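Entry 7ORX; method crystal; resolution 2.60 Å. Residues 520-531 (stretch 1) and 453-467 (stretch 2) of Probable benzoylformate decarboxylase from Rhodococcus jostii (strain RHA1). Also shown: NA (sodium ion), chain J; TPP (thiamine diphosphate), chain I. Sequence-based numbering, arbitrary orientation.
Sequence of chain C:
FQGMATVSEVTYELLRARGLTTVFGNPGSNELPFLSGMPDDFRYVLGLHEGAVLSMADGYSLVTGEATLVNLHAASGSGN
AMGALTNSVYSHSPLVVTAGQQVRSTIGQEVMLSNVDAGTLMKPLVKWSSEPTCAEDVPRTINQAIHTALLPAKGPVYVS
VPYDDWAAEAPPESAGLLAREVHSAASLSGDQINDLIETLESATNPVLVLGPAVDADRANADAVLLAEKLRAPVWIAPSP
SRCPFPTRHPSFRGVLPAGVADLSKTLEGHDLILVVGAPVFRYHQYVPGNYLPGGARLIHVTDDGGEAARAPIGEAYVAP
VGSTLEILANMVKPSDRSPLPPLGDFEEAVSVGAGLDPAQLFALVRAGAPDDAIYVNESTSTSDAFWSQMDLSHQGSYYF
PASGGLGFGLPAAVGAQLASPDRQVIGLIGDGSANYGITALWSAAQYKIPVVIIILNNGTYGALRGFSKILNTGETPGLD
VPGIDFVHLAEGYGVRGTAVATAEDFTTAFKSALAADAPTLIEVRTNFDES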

# COMPACT_ATOMS: atom_id res chain seq x y z
N THR C 520 3.01 33.27 27.33
CA THR C 520 3.80 33.19 28.58
C THR C 520 4.06 31.72 28.89
O THR C 520 3.15 30.90 28.66
CB THR C 520 3.04 33.83 29.74
OG1 THR C 520 1.68 33.41 29.62
CG2 THR C 520 3.09 35.33 29.68
N LEU C 521 5.26 31.42 29.34
CA LEU C 521 5.68 30.07 29.75
C LEU C 521 6.09 30.13 31.20
O LEU C 521 6.93 30.96 31.53
CB LEU C 521 6.86 29.64 28.89
CG LEU C 521 7.36 28.24 29.21
CD1 LEU C 521 7.66 27.48 27.93
CD2 LEU C 521 8.55 28.28 30.14
N ILE C 522 5.56 29.24 32.02
CA ILE C 522 6.03 29.04 33.42
C ILE C 522 6.68 27.67 33.48
O ILE C 522 6.00 26.72 33.22
CB ILE C 522 4.84 29.11 34.38
CG1 ILE C 522 4.22 30.50 34.36
CG2 ILE C 522 5.25 28.71 35.76
CD1 ILE C 522 2.77 30.49 34.81
N GLU C 523 7.96 27.58 33.84
CA GLU C 523 8.63 26.28 34.07
C GLU C 523 8.48 25.98 35.54
O GLU C 523 9.01 26.72 36.31
CB GLU C 523 10.08 26.33 33.63
CG GLU C 523 10.80 25.03 33.87
CD GLU C 523 12.32 25.07 33.64
OE1 GLU C 523 12.82 26.08 33.09
OE2 GLU C 523 13.02 24.08 34.02
N VAL C 524 7.67 25.02 35.93
CA VAL C 524 7.49 24.60 37.34
C VAL C 524 8.44 23.45 37.56
O VAL C 524 8.39 22.52 36.77
CB VAL C 524 6.05 24.13 37.62
CG1 VAL C 524 5.90 23.64 39.04
CG2 VAL C 524 5.05 25.22 37.31
N ARG C 525 9.26 23.49 38.59
CA ARG C 525 10.04 22.32 39.05
C ARG C 525 9.09 21.42 39.83
O ARG C 525 8.48 21.90 40.82
CB ARG C 525 11.25 22.78 39.88
CG ARG C 525 12.35 21.74 39.95
CD ARG C 525 12.46 21.13 41.33
NE ARG C 525 13.47 21.81 42.15
CZ ARG C 525 14.71 21.36 42.42
NH1 ARG C 525 15.13 20.21 41.91
NH2 ARG C 525 15.52 22.06 43.20
N THR C 526 8.93 20.17 39.39
CA THR C 526 7.99 19.18 39.99
C THR C 526 8.77 17.99 40.54
O THR C 526 9.96 17.82 40.15
CB THR C 526 6.94 18.70 38.98
OG1 THR C 526 7.62 18.11 37.87
CG2 THR C 526 6.02 19.81 38.50
N ASN C 527 8.13 17.22 41.43
CA ASN C 527 8.73 16.03 42.09
C ASN C 527 8.15 14.75 41.48
O ASN C 527 6.86 14.63 41.30
CB ASN C 527 8.45 15.97 43.60
CG ASN C 527 8.58 17.33 44.26
OD1 ASN C 527 9.58 18.04 44.05
ND2 ASN C 527 7.57 17.68 45.03
N PHE C 528 9.07 13.83 41.19
CA PHE C 528 8.75 12.47 40.68
C PHE C 528 9.06 11.50 41.82
O PHE C 528 10.24 11.52 42.26
CB PHE C 528 9.50 12.17 39.38
CG PHE C 528 9.10 10.83 38.81
CD1 PHE C 528 7.79 10.61 38.41
CD2 PHE C 528 10.01 9.78 38.77
CE1 PHE C 528 7.39 9.36 37.96
CE2 PHE C 528 9.60 8.53 38.32
CZ PHE C 528 8.29 8.32 37.92
N ASP C 529 8.05 10.72 42.25
CA ASP C 529 8.14 9.60 43.25
C ASP C 529 9.12 8.50 42.79
O ASP C 529 8.77 7.73 41.85
CB ASP C 529 6.78 8.96 43.54
CG ASP C 529 5.81 9.85 44.30
OD1 ASP C 529 4.99 10.47 43.59
OD2 ASP C 529 5.88 9.91 45.57
N GLU C 530 10.30 8.42 43.43
CA GLU C 530 11.36 7.39 43.22
C GLU C 530 11.26 6.35 44.35
O GLU C 530 11.83 5.24 44.18
CB GLU C 530 12.75 8.05 43.05
CG GLU C 530 12.80 9.01 41.87
CD GLU C 530 14.11 9.10 41.10
OE1 GLU C 530 14.07 9.20 39.84
OE2 GLU C 530 15.17 9.05 41.77
N SER C 531 10.58 6.69 45.47
CA SER C 531 10.02 5.76 46.50
C SER C 531 8.48 5.70 46.35
O SER C 531 7.82 4.70 46.64
CB SER C 531 10.39 6.14 47.94
OG SER C 531 11.45 5.35 48.47
OXT SER C 531 7.83 6.67 45.94
NA NA J . 9.07 14.62 32.97
N1' TPP I . 7.77 9.34 21.41
C2' TPP I . 6.58 9.83 21.05
CM2 TPP I . 6.49 10.63 19.80
N3' TPP I . 5.45 9.63 21.73
C4' TPP I . 5.51 8.89 22.85
N4' TPP I . 4.36 8.71 23.51
C5' TPP I . 6.73 8.35 23.32
C6' TPP I . 7.83 8.60 22.52
C7' TPP I . 6.84 7.52 24.59
N3 TPP I . 6.61 8.31 25.83
C2 TPP I . 5.51 8.15 26.57
S1 TPP I . 5.51 9.11 28.00
C5 TPP I . 7.08 9.72 27.55
C4 TPP I . 7.49 9.27 26.34
CM4 TPP I . 8.74 9.68 25.63
C6 TPP I . 7.85 10.61 28.49
C7 TPP I . 7.47 12.06 28.39
O7 TPP I . 7.10 12.48 29.72
PA TPP I . 7.06 14.02 30.12
O1A TPP I . 6.48 14.99 29.13
O2A TPP I . 8.45 14.31 30.58
O3A TPP I . 6.03 13.85 31.34
PB TPP I . 6.18 12.94 32.68
O1B TPP I . 4.95 13.17 33.54
O2B TPP I . 6.33 11.50 32.24
O3B TPP I . 7.44 13.46 33.34
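Stretch 2 453-467: IIILNNGTYGALRGF

Stretch 2 enters as a β-strand, residues 453-457, beside strand 520-525. The two run parallel, their axes 4.7 Å apart at closest and crossing at -18°. Leu521 pairs with Ile453 and the register holds through Arg525 and Asn457. As in any parallel pair, hydrogen bonds alternate in direction: Ile453 N donates to Thr520 O (3.0 Å), Ile522 N to Ile453 O (2.8 Å), and the ladder climbs to Thr526 N, which reaches Asn457 O at 3.1 Å.

Side chains sort by the alternation of the strands. One face carries Ile522, Val524, Ile454 and Leu456. Here Ile454 takes the m, t rotamer, and its CG2 meets Val524 CG2 at 3.8 Å; Val524 is t. The other face carries Leu521, Glu523, Arg525, Ile453, Ile455 and Asn457. Leu521 has chi1 t but chi2 at 137°, between wells, and its CD1 rests 3.8 Å from Ile455 CG1 and 4.1 Å from Ile453 CG2. Ile453 and Ile455 are both m, m, and the end of Ile453 leads away from stretch 1.

Farther along this face, the packing turns polar. Glu523 is extended, t at chi1 and chi2, which carries its carboxylate to Asn457: Asn457 ND2 donates to Glu523 OE2 at 2.7 Å. Asn457, t at chi1, uses the other end of its amide within its own stretch, where OD1 accepts from Gly459 N at 2.9 Å. One side chain thus ties the neighbouring strand to the turn that follows. Gly459 has phi 71°, a value that favours glycine.

Beyond the sheet, Thr526 (p) points toward stretch 2, its OG1 3.2 Å from Asn458 CB. Around the turn, Thr460 O lies 2.0 Å from the sodium ion NA, which also binds TPP O2A and O3B. At the diphosphate, Ala463 N donates to TPP O2B at 2.9 Å.

Phe528, chi1 t, has its CA-to-CB bond pointing toward stretch 2, and its ring packs against Gly462 and Arg465. Gly462 CA lies over one face, 4.0 Å from the ring centroid, in a CH-pi contact. The absence of a side chain matters here: a CB on Gly462 would come within 3.3 Å of Phe528 CE1 and 3.0 Å of TPP O3B. Arg465, m then t, t, lays its CD 3.4 Å from Phe528 CE2. Over its guanidinium, Glu530 OE1 sits 4.0 Å from Arg465 NE, a long salt bridge of charges alone, from a poorly ordered glutamate.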

# COMPACT_ATOMS: atom_id res chain seq x y z
N ILE C 453 1.53 28.44 28.83
CA ILE C 453 2.20 27.12 28.78
C ILE C 453 2.89 26.87 30.13
O ILE C 453 3.79 27.63 30.49
CB ILE C 453 3.19 27.10 27.61
CG1 ILE C 453 2.49 27.37 26.27
CG2 ILE C 453 3.96 25.80 27.54
CD1 ILE C 453 1.50 26.32 25.88
N ILE C 454 2.48 25.82 30.83
CA ILE C 454 3.13 25.37 32.09
C ILE C 454 3.90 24.10 31.78
O ILE C 454 3.26 23.08 31.47
CB ILE C 454 2.08 25.15 33.17
CG1 ILE C 454 1.33 26.45 33.47
CG2 ILE C 454 2.71 24.56 34.40
CD1 ILE C 454 0.12 26.26 34.38
N ILE C 455 5.22 24.17 31.81
CA ILE C 455 6.10 22.98 31.68
C ILE C 455 6.19 22.36 33.07
O ILE C 455 6.63 23.05 33.93
CB ILE C 455 7.48 23.39 31.16
CG1 ILE C 455 7.43 24.16 29.83
CG2 ILE C 455 8.37 22.18 31.06
CD1 ILE C 455 6.66 23.47 28.76
N LEU C 456 5.73 21.14 33.28
CA LEU C 456 5.97 20.39 34.52
C LEU C 456 7.29 19.69 34.32
O LEU C 456 7.30 18.71 33.57
CB LEU C 456 4.87 19.38 34.76
CG LEU C 456 3.55 19.96 35.25
CD1 LEU C 456 2.82 20.62 34.14
CD2 LEU C 456 2.64 18.88 35.79
N ASN C 457 8.35 20.22 34.91
CA ASN C 457 9.74 19.75 34.70
C ASN C 457 10.16 18.88 35.88
O ASN C 457 10.56 19.46 36.91
CB ASN C 457 10.71 20.92 34.56
CG ASN C 457 12.14 20.46 34.34
OD1 ASN C 457 12.45 19.28 34.52
ND2 ASN C 457 13.00 21.36 33.91
N ASN C 458 10.14 17.55 35.73
CA ASN C 458 10.63 16.61 36.76
C ASN C 458 11.96 15.98 36.32
O ASN C 458 12.42 15.05 36.99
CB ASN C 458 9.52 15.65 37.22
CG ASN C 458 8.89 14.79 36.18
OD1 ASN C 458 9.38 14.71 35.06
ND2 ASN C 458 7.80 14.14 36.56
N GLY C 459 12.63 16.53 35.31
CA GLY C 459 13.99 16.13 34.88
C GLY C 459 14.03 14.77 34.19
O GLY C 459 15.15 14.32 33.90
N THR C 460 12.88 14.16 33.92
CA THR C 460 12.74 12.73 33.55
C THR C 460 11.53 12.50 32.61
O THR C 460 10.60 13.36 32.52
CB THR C 460 12.66 11.89 34.83
OG1 THR C 460 12.95 10.52 34.55
CG2 THR C 460 11.32 11.98 35.51
N TYR C 461 11.55 11.36 31.92
CA TYR C 461 10.37 10.71 31.30
C TYR C 461 9.67 9.88 32.39
O TYR C 461 9.94 8.69 32.52
CB TYR C 461 10.80 9.84 30.11
CG TYR C 461 11.34 10.58 28.90
CD1 TYR C 461 10.86 11.82 28.52
CD2 TYR C 461 12.30 9.98 28.10
CE1 TYR C 461 11.34 12.45 27.38
CE2 TYR C 461 12.78 10.61 26.96
CZ TYR C 461 12.29 11.85 26.59
OH TYR C 461 12.73 12.47 25.45
N GLY C 462 8.83 10.54 33.18
CA GLY C 462 8.24 9.97 34.40
C GLY C 462 7.38 8.74 34.13
O GLY C 462 7.58 7.74 34.83
N ALA C 463 6.47 8.79 33.15
CA ALA C 463 5.51 7.70 32.85
C ALA C 463 6.27 6.45 32.38
O ALA C 463 5.73 5.36 32.58
CB ALA C 463 4.47 8.14 31.84
N LEU C 464 7.46 6.62 31.78
CA LEU C 464 8.35 5.51 31.32
C LEU C 464 9.09 4.86 32.49
O LEU C 464 9.46 3.69 32.32
CB LEU C 464 9.38 6.01 30.30
CG LEU C 464 8.86 6.31 28.90
CD1 LEU C 464 10.05 6.37 27.94
CD2 LEU C 464 7.82 5.27 28.46
N ARG C 465 9.36 5.62 33.56
CA ARG C 465 9.83 5.06 34.86
C ARG C 465 8.69 4.29 35.52
O ARG C 465 8.97 3.20 36.03
CB ARG C 465 10.35 6.17 35.77
CG ARG C 465 11.65 6.79 35.31
CD ARG C 465 12.28 7.61 36.44
NE ARG C 465 13.64 7.94 36.08
CZ ARG C 465 14.66 7.10 36.13
NH1 ARG C 465 14.47 5.85 36.53
NH2 ARG C 465 15.85 7.49 35.74
N GLY C 466 7.44 4.81 35.46
CA GLY C 466 6.17 4.12 35.83
C GLY C 466 6.02 2.76 35.17
O GLY C 466 5.60 1.81 35.86
N PHE C 467 6.34 2.67 33.88
CA PHE C 467 6.23 1.45 33.03
C PHE C 467 7.37 0.47 33.31
O PHE C 467 7.09 -0.75 33.29
CB PHE C 467 6.13 1.83 31.54
CG PHE C 467 4.73 1.81 30.99
CD1 PHE C 467 4.16 0.62 30.54
CD2 PHE C 467 3.99 2.99 30.91
CE1 PHE C 467 2.88 0.60 30.01
CE2 PHE C 467 2.70 2.98 30.37
CZ PHE C 467 2.15 1.78 29.94
O HOH W 1 7.43 16.20 33.61